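Local atomic coordinates of botulinum neurotoxin type G (PDB entry 3MPP), a protein that serves as the receptor-binding domain of a clostridial neurotoxin, attaching the toxin to the host cell surface for targeting and later delivery of its light chain. Residues 258-263 / 332-337; 250-255 / 281-286; 87-92 / 188-193; 109-114 / 125-130. The protein carries 4 engineered substitutions. All coordinates share one frame; numbering follows the deposited sequence. Where two conformers were deposited one is given.

Interaction 1: 258-263 / 332-337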
loop_
_atom_site.group_PDB
_atom_site.type_symbol
_atom_site.label_atom_id
_atom_site.label_comp_id
_atom_site.label_asym_id
_atom_site.label_seq_id
_atom_site.Cartn_x
_atom_site.Cartn_y
_atom_site.Cartn_z
ATOM N N ALA A 258 -12.372 0.253 -32.075
ATOM C CA ALA A 258 -11.097 -0.382 -32.401
ATOM C C ALA A 258 -10.776 -1.676 -31.641
ATOM O O ALA A 258 -9.767 -2.331 -31.924
ATOM C CB ALA A 258 -9.957 0.626 -32.221
ATOM N N SER A 259 -11.613 -2.031 -30.678
ATOM C CA SER A 259 -11.342 -3.191 -29.822
ATOM C C SER A 259 -10.032 -2.989 -29.053
ATOM O O SER A 259 -9.239 -3.921 -28.941
ATOM C CB SER A 259 -11.236 -4.471 -30.667
ATOM O OG SER A 259 -12.456 -4.793 -31.343
ATOM N N MET A 260 -9.789 -1.769 -28.562
ATOM C CA MET A 260 -8.538 -1.459 -27.864
ATOM C C MET A 260 -8.757 -0.657 -26.595
ATOM O O MET A 260 -9.860 -0.173 -26.341
ATOM C CB MET A 260 -7.595 -0.662 -28.772
ATOM C CG MET A 260 -7.156 -1.410 -30.016
ATOM S SD MET A 260 -6.308 -0.336 -31.187
ATOM C CE MET A 260 -6.060 -1.498 -32.526
ATOM N N GLY A 261 -7.684 -0.508 -25.816
ATOM C CA GLY A 261 -7.671 0.413 -24.693
ATOM C C GLY A 261 -6.930 1.672 -25.083
ATOM O O GLY A 261 -5.788 1.603 -25.544
ATOM N N GLU A 262 -7.581 2.826 -24.926
ATOM C CA GLU A 262 -6.934 4.107 -25.179
ATOM C C GLU A 262 -6.809 4.810 -23.832
ATOM O O GLU A 262 -7.531 4.474 -22.895
ATOM C CB GLU A 262 -7.791 4.957 -26.128
ATOM C CG GLU A 262 -9.260 5.026 -25.678
ATOM C CD GLU A 262 -10.150 5.889 -26.572
ATOM O OE1 GLU A 262 -9.717 6.277 -27.687
ATOM O OE2 GLU A 262 -11.292 6.174 -26.149
ATOM N N THR A 263 -5.898 5.769 -23.712
ATOM C CA THR A 263 -5.823 6.523 -22.465
ATOM C C THR A 263 -6.911 7.595 -22.427
ATOM O O THR A 263 -7.396 8.033 -23.464
ATOM C CB THR A 263 -4.440 7.167 -22.245
ATOM O OG1 THR A 263 -4.176 8.115 -23.285
ATOM C CG2 THR A 263 -3.332 6.088 -22.228
ATOM N N GLN A 332 6.058 -2.732 -31.243
ATOM C CA GLN A 332 4.929 -2.595 -30.321
ATOM C C GLN A 332 3.622 -2.893 -31.049
ATOM O O GLN A 332 3.472 -2.603 -32.244
ATOM C CB GLN A 332 4.884 -1.179 -29.725
ATOM C CG GLN A 332 4.823 -0.078 -30.795
ATOM C CD GLN A 332 4.626 1.305 -30.197
ATOM O OE1 GLN A 332 4.857 1.521 -29.006
ATOM N NE2 GLN A 332 4.199 2.248 -31.022
ATOM N N THR A 333 2.673 -3.487 -30.342
ATOM C CA THR A 333 1.369 -3.748 -30.937
ATOM C C THR A 333 0.277 -3.445 -29.929
ATOM O O THR A 333 0.450 -3.656 -28.722
ATOM C CB THR A 333 1.237 -5.210 -31.426
ATOM O OG1 THR A 333 2.342 -5.533 -32.276
ATOM C CG2 THR A 333 -0.062 -5.416 -32.185
ATOM N N GLN A 334 -0.836 -2.929 -30.432
ATOM C CA GLN A 334 -1.990 -2.633 -29.591
ATOM C C GLN A 334 -2.564 -3.937 -29.077
ATOM O O GLN A 334 -2.643 -4.918 -29.822
ATOM C CB GLN A 334 -3.032 -1.854 -30.403
ATOM C CG GLN A 334 -2.629 -0.401 -30.620
ATOM C CD GLN A 334 -2.907 0.090 -32.032
ATOM O OE1 GLN A 334 -2.640 -0.604 -33.004
ATOM N NE2 GLN A 334 -3.434 1.296 -32.141
ATOM N N LEU A 335 -2.930 -3.971 -27.797
ATOM C CA LEU A 335 -3.594 -5.156 -27.244
ATOM C C LEU A 335 -5.014 -5.220 -27.782
ATOM O O LEU A 335 -5.649 -4.183 -27.985
ATOM C CB LEU A 335 -3.608 -5.120 -25.701
ATOM C CG LEU A 335 -2.216 -5.299 -25.085
ATOM C CD1 LEU A 335 -2.227 -5.124 -23.561
ATOM C CD2 LEU A 335 -1.671 -6.685 -25.475
ATOM N N PHE A 336 -5.496 -6.444 -28.004
ATOM C CA PHE A 336 -6.804 -6.712 -28.601
ATOM C C PHE A 336 -7.777 -7.073 -27.483
ATOM O O PHE A 336 -7.618 -8.102 -26.835
ATOM C CB PHE A 336 -6.652 -7.878 -29.592
ATOM C CG PHE A 336 -7.948 -8.329 -30.265
ATOM C CD1 PHE A 336 -8.830 -7.409 -30.839
ATOM C CD2 PHE A 336 -8.243 -9.685 -30.373
ATOM C CE1 PHE A 336 -10.006 -7.839 -31.471
ATOM C CE2 PHE A 336 -9.417 -10.130 -31.013
ATOM C CZ PHE A 336 -10.294 -9.210 -31.562
ATOM N N LEU A 337 -8.758 -6.211 -27.218
ATOM C CA LEU A 337 -9.687 -6.465 -26.116
ATOM C C LEU A 337 -10.939 -7.011 -26.778
ATOM O O LEU A 337 -11.610 -6.278 -27.514
ATOM C CB LEU A 337 -9.979 -5.174 -25.312
ATOM C CG LEU A 337 -8.756 -4.364 -24.867
ATOM C CD1 LEU A 337 -9.133 -3.121 -24.021
ATOM C CD2 LEU A 337 -7.763 -5.258 -24.121
HETATM O O HOH W 1 -13.799 -5.742 -29.240
HETATM O O HOH W 2 -5.355 -1.818 -26.737
#
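The CA atoms of S259 and L337 are 5.2 Å apart, the nearest pair, and the touching parts run 111° apart, meeting at a crossing and not as paired strands. S259 and M260 form a G1 beta bulge opposite F255, where strand 260-270 begins in the beta-trefoil of the C-RBD. L337 N donates to S259 O at 2.9 Å, nearly straight at 173°, with the donor above the carbonyl plane. Water 1 joins S259 OG to L337 O, and water 2 joins G261 N to L335 O. M260 and Q334 cross obliquely. The M260 chain is extended beyond CG, with SD 3.4 Å from Q334 NE2 and CE 3.6 Å from Q334 CD. S259 CB meets F336 CE1 at 3.7 Å, and the F336 ring also stacks with F346. Strand 320-325 packs against the side chains of L335, F336 and L337. The CB of L337 is directed toward 258-263, and its CD1 lies 3.5 Å from G261 N.

Interaction 2: 250-255 / 281-286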
loop_
_atom_site.group_PDB
_atom_site.type_symbol
_atom_site.label_atom_id
_atom_site.label_comp_id
_atom_site.label_asym_id
_atom_site.label_seq_id
_atom_site.Cartn_x
_atom_site.Cartn_y
_atom_site.Cartn_z
ATOM N N ILE A 250 -3.585 9.340 -16.249
ATOM C CA ILE A 250 -4.560 8.807 -17.194
ATOM C C ILE A 250 -5.071 7.456 -16.726
ATOM O O ILE A 250 -4.519 6.852 -15.794
ATOM C CB ILE A 250 -3.978 8.686 -18.630
ATOM C CG1 ILE A 250 -2.694 7.837 -18.653
ATOM C CG2 ILE A 250 -3.676 10.081 -19.194
ATOM C CD1 ILE A 250 -2.906 6.329 -18.519
ATOM N N TYR A 251 -6.163 6.996 -17.328
ATOM C CA TYR A 251 -6.589 5.621 -17.124
ATOM C C TYR A 251 -6.814 4.997 -18.494
ATOM O O TYR A 251 -6.826 5.710 -19.513
ATOM C CB TYR A 251 -7.853 5.531 -16.248
ATOM C CG TYR A 251 -9.081 6.185 -16.846
ATOM C CD1 TYR A 251 -10.017 5.429 -17.533
ATOM C CD2 TYR A 251 -9.310 7.560 -16.709
ATOM C CE1 TYR A 251 -11.142 6.000 -18.078
ATOM C CE2 TYR A 251 -10.446 8.151 -17.261
ATOM C CZ TYR A 251 -11.352 7.359 -17.937
ATOM O OH TYR A 251 -12.475 7.904 -18.494
ATOM N N ILE A 252 -6.982 3.676 -18.513
ATOM C CA ILE A 252 -7.257 2.953 -19.754
ATOM C C ILE A 252 -8.760 2.714 -19.957
ATOM O O ILE A 252 -9.431 2.106 -19.127
ATOM C CB ILE A 252 -6.522 1.589 -19.831
ATOM C CG1 ILE A 252 -5.050 1.724 -19.373
ATOM C CG2 ILE A 252 -6.631 1.039 -21.256
ATOM C CD1 ILE A 252 -4.227 2.684 -20.238
ATOM N N LYS A 253 -9.248 3.174 -21.098
ATOM C CA LYS A 253 -10.658 3.187 -21.448
ATOM C C LYS A 253 -10.861 2.343 -22.720
ATOM O O LYS A 253 -10.064 2.408 -23.643
ATOM C CB LYS A 253 -11.054 4.643 -21.703
ATOM C CG LYS A 253 -12.496 4.914 -22.017
ATOM C CD LYS A 253 -12.675 6.388 -22.384
ATOM C CE LYS A 253 -14.150 6.789 -22.458
ATOM N NZ LYS A 253 -14.749 6.517 -23.793
ATOM N N TYR A 254 -11.923 1.548 -22.757
ATOM C CA TYR A 254 -12.282 0.792 -23.951
ATOM C C TYR A 254 -12.657 1.732 -25.094
ATOM O O TYR A 254 -13.482 2.630 -24.941
ATOM C CB TYR A 254 -13.431 -0.164 -23.643
ATOM C CG TYR A 254 -13.858 -1.048 -24.801
ATOM C CD1 TYR A 254 -12.988 -1.986 -25.345
ATOM C CD2 TYR A 254 -15.142 -0.960 -25.330
ATOM C CE1 TYR A 254 -13.374 -2.801 -26.395
ATOM C CE2 TYR A 254 -15.540 -1.766 -26.382
ATOM C CZ TYR A 254 -14.657 -2.686 -26.907
ATOM O OH TYR A 254 -15.053 -3.487 -27.941
ATOM N N PHE A 255 -12.032 1.516 -26.239
ATOM C CA PHE A 255 -12.307 2.306 -27.429
ATOM C C PHE A 255 -13.076 1.377 -28.343
ATOM O O PHE A 255 -12.481 0.515 -28.990
ATOM C CB PHE A 255 -10.982 2.736 -28.066
ATOM C CG PHE A 255 -11.131 3.512 -29.350
ATOM C CD1 PHE A 255 -10.197 3.370 -30.364
ATOM C CD2 PHE A 255 -12.188 4.381 -29.540
ATOM C CE1 PHE A 255 -10.317 4.087 -31.547
ATOM C CE2 PHE A 255 -12.319 5.103 -30.725
ATOM C CZ PHE A 255 -11.384 4.953 -31.726
ATOM N N LEU A 281 -11.790 4.079 -12.408
ATOM C CA LEU A 281 -12.124 4.567 -13.752
ATOM C C LEU A 281 -11.646 3.561 -14.786
ATOM O O LEU A 281 -10.648 2.892 -14.563
ATOM C CB LEU A 281 -11.414 5.898 -14.015
ATOM C CG LEU A 281 -11.770 7.101 -13.134
ATOM C CD1 LEU A 281 -10.834 8.268 -13.457
ATOM C CD2 LEU A 281 -13.225 7.490 -13.387
ATOM N N GLY A 282 -12.347 3.462 -15.913
ATOM C CA GLY A 282 -11.879 2.649 -17.027
ATOM C C GLY A 282 -12.179 1.157 -16.959
ATOM O O GLY A 282 -13.114 0.725 -16.288
ATOM N N LEU A 283 -11.375 0.370 -17.674
ATOM C CA LEU A 283 -11.547 -1.077 -17.737
ATOM C C LEU A 283 -11.515 -1.675 -16.349
ATOM O O LEU A 283 -10.647 -1.341 -15.553
ATOM C CB LEU A 283 -10.431 -1.712 -18.565
ATOM C CG LEU A 283 -10.386 -1.173 -20.005
ATOM C CD1 LEU A 283 -9.115 -1.596 -20.724
ATOM C CD2 LEU A 283 -11.610 -1.644 -20.736
ATOM N N ARG A 284 -12.450 -2.575 -16.080
ATOM C CA ARG A 284 -12.433 -3.314 -14.834
ATOM C C ARG A 284 -12.002 -4.753 -15.129
ATOM O O ARG A 284 -12.649 -5.451 -15.897
ATOM C CB ARG A 284 -13.808 -3.253 -14.182
ATOM C CG ARG A 284 -13.836 -3.782 -12.750
ATOM C CD ARG A 284 -15.172 -3.484 -12.124
ATOM N NE ARG A 284 -16.265 -4.149 -12.821
ATOM C CZ ARG A 284 -17.553 -3.953 -12.551
ATOM N NH1 ARG A 284 -17.914 -3.113 -11.585
ATOM N NH2 ARG A 284 -18.481 -4.587 -13.248
ATOM N N PHE A 285 -10.881 -5.163 -14.547
ATOM C CA PHE A 285 -10.255 -6.442 -14.847
ATOM C C PHE A 285 -10.520 -7.456 -13.761
ATOM O O PHE A 285 -10.685 -7.103 -12.590
ATOM C CB PHE A 285 -8.727 -6.278 -14.929
ATOM C CG PHE A 285 -8.259 -5.444 -16.089
ATOM C CD1 PHE A 285 -7.911 -6.046 -17.294
ATOM C CD2 PHE A 285 -8.139 -4.063 -15.967
ATOM C CE1 PHE A 285 -7.472 -5.284 -18.374
ATOM C CE2 PHE A 285 -7.697 -3.286 -17.044
ATOM C CZ PHE A 285 -7.368 -3.910 -18.252
ATOM N N ILE A 286 -10.518 -8.728 -14.152
ATOM C CA ILE A 286 -10.472 -9.823 -13.192
ATOM C C ILE A 286 -9.337 -10.755 -13.603
ATOM O O ILE A 286 -9.295 -11.222 -14.729
ATOM C CB ILE A 286 -11.780 -10.605 -13.145
ATOM C CG1 ILE A 286 -12.902 -9.699 -12.622
ATOM C CG2 ILE A 286 -11.623 -11.863 -12.278
ATOM C CD1 ILE A 286 -14.280 -10.312 -12.729
#
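I252 O is met by two groups from 281-286. L283 N donates to it at 3.0 Å and 163°, nearly along the C=O axis. G282 CA adds a CA-H...O contact at 3.3 Å. G282 has positive phi (83°) and no beta carbon, and its CA also comes within 3.4 Å of Y251 CD1. Y251 CG sits between the backbone N and the carbonyl carbon (chi1 63°), and the ring it carries lies against L281 and G282. L281 CB stands over the centre of the Y251 ring in a CH-pi contact, 3.7 Å from the centroid. L281 CD1 also touches Y251 CD2. Within the beta-trefoil of the C-RBD, strand 250-255 pairs with strand 260-270 in a small antiparallel sheet. From that sheet the chain passes through 281-283 toward strand 285-289 of a larger one, and N314 bonds to both G282 O and R284 N. L283 spreads its two methyls over strand 250-255: CD1 lies 3.7 Å from I252 CG2, and CD2 lies 3.7 Å from Y254 CB.

Interaction 3: 87-92 / 188-193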
loop_
_atom_site.group_PDB
_atom_site.type_symbol
_atom_site.label_atom_id
_atom_site.label_comp_id
_atom_site.label_asym_id
_atom_site.label_seq_id
_atom_site.Cartn_x
_atom_site.Cartn_y
_atom_site.Cartn_z
ATOM N N LEU A 87 -8.663 17.304 9.717
ATOM C CA LEU A 87 -7.494 18.145 9.959
ATOM C C LEU A 87 -7.253 18.496 11.427
ATOM O O LEU A 87 -6.111 18.646 11.849
ATOM C CB LEU A 87 -7.605 19.449 9.163
ATOM C CG LEU A 87 -7.385 19.299 7.665
ATOM C CD1 LEU A 87 -7.463 20.659 6.985
ATOM C CD2 LEU A 87 -6.039 18.645 7.434
ATOM N N GLN A 88 -8.322 18.643 12.200
ATOM C CA GLN A 88 -8.195 19.239 13.530
ATOM C C GLN A 88 -8.230 18.237 14.685
ATOM O O GLN A 88 -7.833 18.559 15.806
ATOM C CB GLN A 88 -9.272 20.310 13.719
ATOM C CG GLN A 88 -9.158 21.448 12.701
ATOM C CD GLN A 88 -10.178 22.549 12.925
ATOM O OE1 GLN A 88 -10.693 22.717 14.031
ATOM N NE2 GLN A 88 -10.471 23.308 11.875
ATOM N N ASN A 89 -8.704 17.027 14.413
ATOM C CA ASN A 89 -8.872 16.030 15.476
ATOM C C ASN A 89 -7.655 15.117 15.574
ATOM O O ASN A 89 -7.439 14.257 14.720
ATOM C CB ASN A 89 -10.173 15.241 15.271
ATOM C CG ASN A 89 -10.364 14.078 16.273
ATOM O OD1 ASN A 89 -10.776 12.990 15.877
ATOM N ND2 ASN A 89 -10.110 14.320 17.557
ATOM N N GLU A 90 -6.841 15.346 16.603
ATOM C CA GLU A 90 -5.719 14.469 16.887
ATOM C C GLU A 90 -6.155 13.398 17.871
ATOM O O GLU A 90 -6.756 13.693 18.905
ATOM C CB GLU A 90 -4.515 15.248 17.439
ATOM C CG GLU A 90 -3.298 14.354 17.682
ATOM C CD GLU A 90 -2.135 15.071 18.344
ATOM O OE1 GLU A 90 -2.177 16.310 18.452
ATOM O OE2 GLU A 90 -1.178 14.387 18.758
ATOM N N TYR A 91 -5.870 12.147 17.539
ATOM C CA TYR A 91 -6.249 11.046 18.412
ATOM C C TYR A 91 -5.099 10.069 18.546
ATOM O O TYR A 91 -4.374 9.814 17.593
ATOM C CB TYR A 91 -7.514 10.333 17.903
ATOM C CG TYR A 91 -7.436 9.854 16.467
ATOM C CD1 TYR A 91 -7.015 8.560 16.162
ATOM C CD2 TYR A 91 -7.781 10.700 15.418
ATOM C CE1 TYR A 91 -6.942 8.117 14.831
ATOM C CE2 TYR A 91 -7.711 10.277 14.098
ATOM C CZ TYR A 91 -7.296 8.988 13.812
ATOM O OH TYR A 91 -7.223 8.597 12.503
ATOM N N THR A 92 -4.929 9.550 19.754
ATOM C CA THR A 92 -3.906 8.561 20.034
ATOM C C THR A 92 -4.338 7.231 19.412
ATOM O O THR A 92 -5.538 6.930 19.330
ATOM C CB THR A 92 -3.738 8.423 21.563
ATOM O OG1 THR A 92 -3.447 9.709 22.097
ATOM C CG2 THR A 92 -2.608 7.473 21.924
ATOM N N ASN A 188 -9.637 9.866 22.002
ATOM C CA ASN A 188 -10.040 11.227 21.631
ATOM C C ASN A 188 -10.436 11.409 20.157
ATOM O O ASN A 188 -10.449 12.533 19.643
ATOM C CB ASN A 188 -8.950 12.242 21.997
ATOM C CG ASN A 188 -8.545 12.164 23.453
ATOM O OD1 ASN A 188 -9.390 11.987 24.339
ATOM N ND2 ASN A 188 -7.238 12.292 23.714
ATOM N N CYS A 189 -10.767 10.319 19.471
ATOM C CA CYS A 189 -11.206 10.446 18.082
ATOM C C CYS A 189 -12.699 10.779 18.035
ATOM O O CYS A 189 -13.511 10.088 18.642
ATOM C CB CYS A 189 -10.916 9.163 17.299
ATOM S SG CYS A 189 -11.413 9.288 15.571
ATOM N N THR A 190 -13.071 11.827 17.306
ATOM C CA THR A 190 -14.461 12.281 17.323
ATOM C C THR A 190 -15.317 11.759 16.156
ATOM O O THR A 190 -16.524 11.965 16.118
ATOM C CB THR A 190 -14.551 13.819 17.390
ATOM O OG1 THR A 190 -13.881 14.379 16.260
ATOM C CG2 THR A 190 -13.903 14.338 18.675
ATOM N N ASP A 191 -14.696 11.066 15.218
ATOM C CA ASP A 191 -15.420 10.512 14.081
ATOM C C ASP A 191 -15.741 9.049 14.389
ATOM O O ASP A 191 -14.832 8.229 14.481
ATOM C CB ASP A 191 -14.540 10.661 12.828
ATOM C CG ASP A 191 -15.141 10.010 11.592
ATOM O OD1 ASP A 191 -16.209 9.379 11.702
ATOM O OD2 ASP A 191 -14.531 10.135 10.507
ATOM N N THR A 192 -17.020 8.720 14.593
ATOM C CA THR A 192 -17.367 7.363 15.024
ATOM C C THR A 192 -17.111 6.323 13.936
ATOM O O THR A 192 -17.120 5.134 14.211
ATOM C CB THR A 192 -18.830 7.236 15.511
ATOM O OG1 THR A 192 -19.724 7.630 14.460
ATOM C CG2 THR A 192 -19.062 8.122 16.758
ATOM N N THR A 193 -16.885 6.777 12.701
ATOM C CA THR A 193 -16.627 5.854 11.605
ATOM C C THR A 193 -15.147 5.572 11.412
ATOM O O THR A 193 -14.790 4.755 10.566
ATOM C CB THR A 193 -17.192 6.366 10.254
ATOM O OG1 THR A 193 -16.390 7.459 9.780
ATOM C CG2 THR A 193 -18.648 6.785 10.409
HETATM O O HOH W 3 -5.331 13.192 21.576
#
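N89 clamps the loop 188-190 with both ends of its amide. ND2 donates to N188 O at 2.8 Å, in the plane of both groups and nearly straight at 171°. OD1 accepts from T190 N at 2.9 Å, with this donor above the amide plane. N89 CB is directed toward the loop, and CG is anti to the backbone N (chi1 175°). Beside this clamp the packing is close. C189 CB touches Y91 CG at 3.6 Å, and C189 SG lies over one face of the Y91 ring, offset toward the rim, 4.1 Å from its centroid. The other side is looser and wet. There water 3 bridges N188 ND2 and E90 O, and N188 is exposed. Further along, D191 OD1 accepts from T193 N, an Asx turn, and also from T193 OG1. N44 ND2 bonds to C189 O and D191 O. The contact lies on the surface of the N-RBD. N89 follows helix 83-88, and strand 90-98 runs between strands 103-108 and 181-187.

Interaction 4: 109-114 / 125-130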
loop_
_atom_site.group_PDB
_atom_site.type_symbol
_atom_site.label_atom_id
_atom_site.label_comp_id
_atom_site.label_asym_id
_atom_site.label_seq_id
_atom_site.Cartn_x
_atom_site.Cartn_y
_atom_site.Cartn_z
ATOM N N GLY A 109 -5.193 13.829 11.055
ATOM C CA GLY A 109 -5.406 13.999 9.635
ATOM C C GLY A 109 -4.311 13.294 8.865
ATOM O O GLY A 109 -4.124 12.086 8.995
ATOM N N ASN A 110 -3.580 14.065 8.072
ATOM C CA ASN A 110 -2.516 13.538 7.243
ATOM C C ASN A 110 -1.163 13.587 7.955
ATOM O O ASN A 110 -0.113 13.604 7.311
ATOM C CB ASN A 110 -2.455 14.306 5.928
ATOM C CG ASN A 110 -2.278 15.798 6.137
ATOM O OD1 ASN A 110 -2.818 16.374 7.088
ATOM N ND2 ASN A 110 -1.520 16.433 5.249
ATOM N N ARG A 111 -1.197 13.606 9.285
ATOM C CA ARG A 111 0.029 13.589 10.080
ATOM C C ARG A 111 0.076 12.362 10.969
ATOM O O ARG A 111 -0.906 12.016 11.621
ATOM C CB ARG A 111 0.125 14.820 10.988
ATOM C CG ARG A 111 0.469 16.111 10.297
ATOM C CD ARG A 111 0.650 17.248 11.303
ATOM N NE ARG A 111 1.125 18.436 10.609
ATOM C CZ ARG A 111 1.635 19.506 11.195
ATOM N NH1 ARG A 111 1.742 19.560 12.518
ATOM N NH2 ARG A 111 2.040 20.525 10.448
ATOM N N ILE A 112 1.234 11.726 11.018
ATOM C CA ILE A 112 1.479 10.682 11.994
ATOM C C ILE A 112 2.489 11.259 12.980
ATOM O O ILE A 112 3.498 11.828 12.567
ATOM C CB ILE A 112 2.013 9.401 11.321
ATOM C CG1 ILE A 112 2.263 8.310 12.362
ATOM C CG2 ILE A 112 3.265 9.699 10.532
ATOM C CD1 ILE A 112 1.052 7.471 12.666
ATOM N N ILE A 113 2.204 11.131 14.275
ATOM C CA ILE A 113 2.896 11.921 15.298
ATOM C C ILE A 113 3.435 11.077 16.447
ATOM O O ILE A 113 2.722 10.251 17.015
ATOM C CB ILE A 113 1.945 12.959 15.926
ATOM C CG1 ILE A 113 1.384 13.905 14.867
ATOM C CG2 ILE A 113 2.640 13.726 17.036
ATOM C CD1 ILE A 113 0.238 14.757 15.388
ATOM N N TRP A 114 4.694 11.312 16.791
ATOM C CA TRP A 114 5.346 10.664 17.922
ATOM C C TRP A 114 5.559 11.686 19.051
ATOM O O TRP A 114 6.089 12.766 18.821
ATOM C CB TRP A 114 6.688 10.094 17.452
ATOM C CG TRP A 114 7.593 9.561 18.523
ATOM C CD1 TRP A 114 8.750 10.132 18.974
ATOM C CD2 TRP A 114 7.445 8.332 19.243
ATOM N NE1 TRP A 114 9.324 9.338 19.934
ATOM C CE2 TRP A 114 8.544 8.227 20.118
ATOM C CE3 TRP A 114 6.494 7.309 19.231
ATOM C CZ2 TRP A 114 8.712 7.146 20.976
ATOM C CZ3 TRP A 114 6.665 6.240 20.083
ATOM C CH2 TRP A 114 7.766 6.164 20.942
ATOM N N SER A 125 7.041 16.746 20.407
ATOM C CA SER A 125 6.618 15.835 19.364
ATOM C C SER A 125 7.431 15.976 18.093
ATOM O O SER A 125 7.992 17.028 17.810
ATOM C CB SER A 125 5.147 16.067 19.043
ATOM O OG SER A 125 4.340 15.797 20.172
ATOM N N ILE A 126 7.472 14.891 17.331
ATOM C CA ILE A 126 8.022 14.888 15.994
ATOM C C ILE A 126 6.965 14.198 15.138
ATOM O O ILE A 126 6.222 13.365 15.645
ATOM C CB ILE A 126 9.356 14.124 15.956
ATOM C CG1 ILE A 126 9.948 14.129 14.549
ATOM C CG2 ILE A 126 9.175 12.704 16.461
ATOM C CD1 ILE A 126 11.344 13.546 14.486
ATOM N N PHE A 127 6.880 14.547 13.856
ATOM C CA PHE A 127 5.814 14.023 13.017
ATOM C C PHE A 127 6.233 13.852 11.560
ATOM O O PHE A 127 7.231 14.428 11.110
ATOM C CB PHE A 127 4.586 14.941 13.099
ATOM C CG PHE A 127 4.809 16.301 12.507
ATOM C CD1 PHE A 127 4.651 16.507 11.141
ATOM C CD2 PHE A 127 5.189 17.372 13.306
ATOM C CE1 PHE A 127 4.854 17.749 10.583
ATOM C CE2 PHE A 127 5.392 18.622 12.754
ATOM C CZ PHE A 127 5.228 18.812 11.388
ATOM N N PHE A 128 5.466 13.040 10.839
ATOM C CA PHE A 128 5.574 12.936 9.392
ATOM C C PHE A 128 4.245 13.379 8.786
ATOM O O PHE A 128 3.189 12.914 9.213
ATOM C CB PHE A 128 5.896 11.495 8.971
ATOM C CG PHE A 128 5.794 11.250 7.487
ATOM C CD1 PHE A 128 6.702 11.829 6.607
ATOM C CD2 PHE A 128 4.806 10.416 6.969
ATOM C CE1 PHE A 128 6.616 11.592 5.234
ATOM C CE2 PHE A 128 4.716 10.186 5.607
ATOM C CZ PHE A 128 5.628 10.776 4.735
ATOM N N GLU A 129 4.295 14.286 7.813
ATOM C CA GLU A 129 3.079 14.730 7.129
ATOM C C GLU A 129 3.158 14.413 5.643
ATOM O O GLU A 129 4.152 14.753 5.006
ATOM C CB GLU A 129 2.879 16.239 7.301
ATOM C CG GLU A 129 1.669 16.794 6.524
ATOM C CD GLU A 129 1.368 18.261 6.848
ATOM O OE1 GLU A 129 1.473 18.647 8.026
ATOM O OE2 GLU A 129 1.016 19.026 5.926
ATOM N N TYR A 130 2.125 13.761 5.097
ATOM C CA TYR A 130 2.032 13.561 3.651
ATOM C C TYR A 130 0.957 14.477 3.070
ATOM O O TYR A 130 0.019 14.872 3.763
ATOM C CB TYR A 130 1.759 12.087 3.289
ATOM C CG TYR A 130 0.601 11.471 4.039
ATOM C CD1 TYR A 130 -0.709 11.665 3.614
ATOM C CD2 TYR A 130 0.818 10.709 5.178
ATOM C CE1 TYR A 130 -1.779 11.112 4.302
ATOM C CE2 TYR A 130 -0.236 10.156 5.870
ATOM C CZ TYR A 130 -1.536 10.361 5.426
ATOM O OH TYR A 130 -2.589 9.805 6.116
HETATM O O HOH W 4 -1.863 10.066 8.946
HETATM O O HOH W 5 -1.902 19.678 4.577
#
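N110 and R111 have the largest buried areas in this contact, and Y130 is a main partner of N110. N110 ND2 donates to Y130 O at 2.6 Å, close to its amide plane. In return Y130 N donates to N110 O at 3.2 Å. N110 CB also stands over one face of the Y130 ring, a CH-pi contact with CB 4.1 Å from the centroid. Water 4 joins Y130 OH to G109 O. Y86 of helix 83-88 packs on both N110 and Y130. R111 extends from CG to NE and crosses to two residues of the partner strand. Its NE forms a salt bridge with E129 OE1 at 2.6 Å, near the guanidinium plane, and NH2 adds a weak bond to the same oxygen. The guanidinium lies flat on the F127 ring, planes at 12° and centres 4.0 Å apart. F127 also makes a cation-pi contact with K166. On the opposite face of the sheet, W114 CD1 meets I126 CG2 at 3.6 Å, and I112 CG2 touches F128 CB at 3.5 Å. I112 with F128 and W114 with I126 are the hydrogen-bonded pairs. This is an antiparallel beta hairpin, here at the edge of a seven-stranded sheet in the concanavalin-like N-RBD.

From the N terminus, interaction 3 opens first, at 87-92. Interaction 4 opens at 109-114 and closes at 125-130, so its hairpin is nested inside the loop that interaction 3 closes at 188-193. Their centres are 14 Å apart, and both reach the seven-stranded sheet of the N-RBD. The chain then enters the C-RBD. Interaction 2 opens at 250-255 and interaction 1 at 258-263. They close at 281-286 and 332-337, so the two cross along the chain. They touch where strands 250-255 and 260-270 pair, and where L337 packs on L283. Interactions 2 and 4 lie in different subdomains, with nearest atoms about 20 Å apart.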